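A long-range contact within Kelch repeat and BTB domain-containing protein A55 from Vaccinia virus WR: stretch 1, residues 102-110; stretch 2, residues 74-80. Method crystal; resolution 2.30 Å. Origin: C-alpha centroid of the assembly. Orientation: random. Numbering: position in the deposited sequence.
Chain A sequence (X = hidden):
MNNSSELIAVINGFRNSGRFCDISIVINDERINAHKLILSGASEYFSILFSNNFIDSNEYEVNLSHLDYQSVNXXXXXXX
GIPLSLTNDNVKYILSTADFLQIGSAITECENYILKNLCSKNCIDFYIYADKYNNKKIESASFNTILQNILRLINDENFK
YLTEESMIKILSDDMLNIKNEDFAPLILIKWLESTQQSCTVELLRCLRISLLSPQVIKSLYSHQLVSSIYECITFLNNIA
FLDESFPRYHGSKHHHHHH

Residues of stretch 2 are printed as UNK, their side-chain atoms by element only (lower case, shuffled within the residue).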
# COMPACT_ATOMS: atom_id res chain seq x y z
N GLN A 102 14.31 8.54 9.96
CA GLN A 102 13.68 9.59 9.15
C GLN A 102 12.42 9.13 8.40
O GLN A 102 12.34 9.25 7.17
CB GLN A 102 14.70 10.27 8.21
CG GLN A 102 15.60 11.29 8.91
CD GLN A 102 14.89 12.56 9.34
OE1 GLN A 102 13.91 13.01 8.73
NE2 GLN A 102 15.38 13.17 10.40
N ILE A 103 11.44 8.62 9.15
CA ILE A 103 10.13 8.21 8.63
C ILE A 103 9.14 9.36 8.88
O ILE A 103 8.80 9.64 10.03
CB ILE A 103 9.65 6.80 9.12
CG1 ILE A 103 8.16 6.56 8.77
CG2 ILE A 103 9.95 6.56 10.61
CD1 ILE A 103 7.67 5.14 8.84
N GLY A 104 8.75 10.03 7.80
CA GLY A 104 7.85 11.18 7.82
C GLY A 104 6.45 10.88 8.33
O GLY A 104 5.85 11.71 9.02
N SER A 105 5.93 9.70 7.99
CA SER A 105 4.60 9.20 8.36
C SER A 105 4.47 8.97 9.87
O SER A 105 3.39 9.19 10.43
CB SER A 105 4.30 7.92 7.60
OG SER A 105 4.26 8.14 6.20
N ALA A 106 5.56 8.52 10.52
CA ALA A 106 5.60 8.24 11.95
C ALA A 106 6.03 9.43 12.80
O ALA A 106 5.57 9.54 13.94
CB ALA A 106 6.50 7.05 12.21
N ILE A 107 6.92 10.30 12.27
CA ILE A 107 7.40 11.49 12.99
C ILE A 107 6.25 12.49 13.22
O ILE A 107 6.21 13.13 14.27
CB ILE A 107 8.68 12.12 12.35
CG1 ILE A 107 9.46 12.98 13.37
CG2 ILE A 107 8.38 12.89 11.04
CD1 ILE A 107 10.95 13.24 13.03
N THR A 108 5.31 12.59 12.25
CA THR A 108 4.15 13.48 12.34
C THR A 108 3.11 12.93 13.32
O THR A 108 2.64 13.69 14.17
CB THR A 108 3.57 13.80 10.95
OG1 THR A 108 3.32 12.59 10.24
CG2 THR A 108 4.47 14.72 10.13
N GLU A 109 2.77 11.62 13.23
CA GLU A 109 1.80 10.95 14.10
C GLU A 109 2.21 10.99 15.59
O GLU A 109 1.34 11.13 16.45
CB GLU A 109 1.55 9.50 13.64
CG GLU A 109 0.24 8.91 14.13
CD GLU A 109 -0.13 7.57 13.53
OE1 GLU A 109 -0.08 6.55 14.26
OE2 GLU A 109 -0.50 7.54 12.33
N CYS A 110 3.53 10.90 15.87
CA CYS A 110 4.08 10.96 17.22
C CYS A 110 4.05 12.38 17.77
O CYS A 110 3.63 12.57 18.91
CB CYS A 110 5.48 10.36 17.28
SG CYS A 110 5.52 8.55 17.16
N UNK A 74 7.54 -1.91 16.37
CA UNK A 74 6.26 -1.23 16.18
C UNK A 74 6.31 -0.26 15.00
O UNK A 74 5.28 -0.06 14.34
c UNK A 74 5.81 -0.51 17.46
o UNK A 74 5.24 -2.65 18.36
o UNK A 74 5.11 -0.91 19.70
c UNK A 74 5.35 -1.42 18.59
N UNK A 75 7.49 0.32 14.72
CA UNK A 75 7.70 1.23 13.59
C UNK A 75 7.65 0.46 12.27
O UNK A 75 7.11 0.99 11.30
c UNK A 75 9.00 2.02 13.72
c UNK A 75 10.33 3.66 15.06
c UNK A 75 8.95 3.24 14.64
c UNK A 75 8.26 4.41 13.97
N UNK A 76 8.16 -0.79 12.24
CA UNK A 76 8.11 -1.67 11.07
C UNK A 76 6.64 -2.07 10.86
O UNK A 76 6.17 -2.06 9.73
c UNK A 76 9.08 -2.88 11.18
c UNK A 76 10.55 -2.41 11.21
c UNK A 76 11.50 -3.34 11.94
c UNK A 76 8.87 -3.90 10.04
N UNK A 77 5.91 -2.35 11.97
CA UNK A 77 4.48 -2.67 11.96
C UNK A 77 3.68 -1.48 11.41
O UNK A 77 2.68 -1.69 10.72
c UNK A 77 4.46 -4.40 13.88
c UNK A 77 3.99 -3.05 13.37
o UNK A 77 4.55 -4.56 15.12
o UNK A 77 4.72 -5.30 13.06
N UNK A 78 4.14 -0.24 11.68
CA UNK A 78 3.54 1.00 11.19
C UNK A 78 3.80 1.16 9.68
O UNK A 78 2.92 1.66 8.97
c UNK A 78 2.14 5.92 10.82
c UNK A 78 2.07 3.81 11.97
o UNK A 78 1.53 7.10 10.45
c UNK A 78 1.45 5.00 11.59
c UNK A 78 4.03 2.22 11.98
c UNK A 78 3.37 3.52 11.57
c UNK A 78 4.04 4.46 10.80
c UNK A 78 3.43 5.65 10.41
N UNK A 79 4.99 0.72 9.19
CA UNK A 79 5.37 0.74 7.77
C UNK A 79 4.42 -0.22 7.02
O UNK A 79 3.98 0.08 5.91
c UNK A 79 7.24 0.19 6.08
c UNK A 79 9.21 1.09 8.57
c UNK A 79 7.79 1.52 8.16
c UNK A 79 6.89 0.41 7.56
N UNK A 80 4.06 -1.34 7.68
CA UNK A 80 3.11 -2.34 7.19
C UNK A 80 1.66 -1.93 7.57
O UNK A 80 1.45 -0.80 8.02
c UNK A 80 6.97 -5.38 5.69
c UNK A 80 4.72 -4.32 6.98
c UNK A 80 3.50 -3.75 7.68
o UNK A 80 8.08 -5.89 5.06
c UNK A 80 7.13 -4.53 6.77
c UNK A 80 5.70 -5.71 5.25
c UNK A 80 6.00 -4.01 7.41
c UNK A 80 4.58 -5.18 5.89

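Position 74 has four side-chain atoms, two carbons and two oxygens. The second carbon carries both oxygens, so the carboxylate is attached directly to CB. It touches nothing on stretch 1. The residue is Asp-74.

Position 75 has four carbons, forked at the second. CA-to-CB points sideways, but the end of the side chain comes nearer to stretch 1. One terminal carbon lies 3.6 Å from Ala-106 CB. A fork at the second carbon identifies Leu-75. The carbon in question is CD2, which is also 4.3 Å from Ile-103 CG2.

Position 76 also has four carbons, but the fork is at the first and one arm is two carbons long. Its CA-to-CB bond points away from stretch 1, and no atom makes contact. This is Ile-76.

Position 77 has two carbons, the second bearing two oxygens. It is out of reach of stretch 1. The residue is Asp-77.

Position 78 has one carbon, then a ring of six carbons bearing one oxygen. CA-to-CB points toward stretch 1. The oxygen lies 2.8 Å from Ser-105 O and 2.8 Å from Glu-109 OE2. A ring with a hydroxyl makes this Tyr-78. Its CE2 is 3.8 Å from Ala-106 CB, and its CD2 is 4.2 Å from Ile-103 CD1. Glu-109 OE2 and Ile-103 CD1 both lie at the ring edge, near its plane.

Position 79 has four carbons, forked at the first, with one two-carbon arm. CA-to-CB points sideways, and the end comes nearer to stretch 1. One of its carbons lies 3.7 Å from Ile-103 CD1. The branching gives Ile-79, and that carbon is CG1.

Position 80 again has one carbon and a six-carbon ring bearing one oxygen. It is out of reach of stretch 1. This is Tyr-80, the first residue to leave helical geometry after the helix.

The contact joins two helices whose N-to-C directions differ by 112°. Their axes approach to 10.6 Å, and the gap is bridged mainly by side chains. Tyr-78 has the largest covered area. Its t rotamer at chi1 carries the hydroxyl to Ser-105 O and Glu-109 OE2, two acceptors one helical turn apart. The single hydroxyl proton can serve either one, and the geometry does not settle which. Away from this polar end, Leu-75 packs on Ala-106, whose small side chain also meets the tyrosine ring. Ile-103, at the N-cap position, adds apolar contacts to Leu-75, Tyr-78 and Ile-79. The two stretches together bury 309 Å².

Stretch 2 74-80: DLIDYIY
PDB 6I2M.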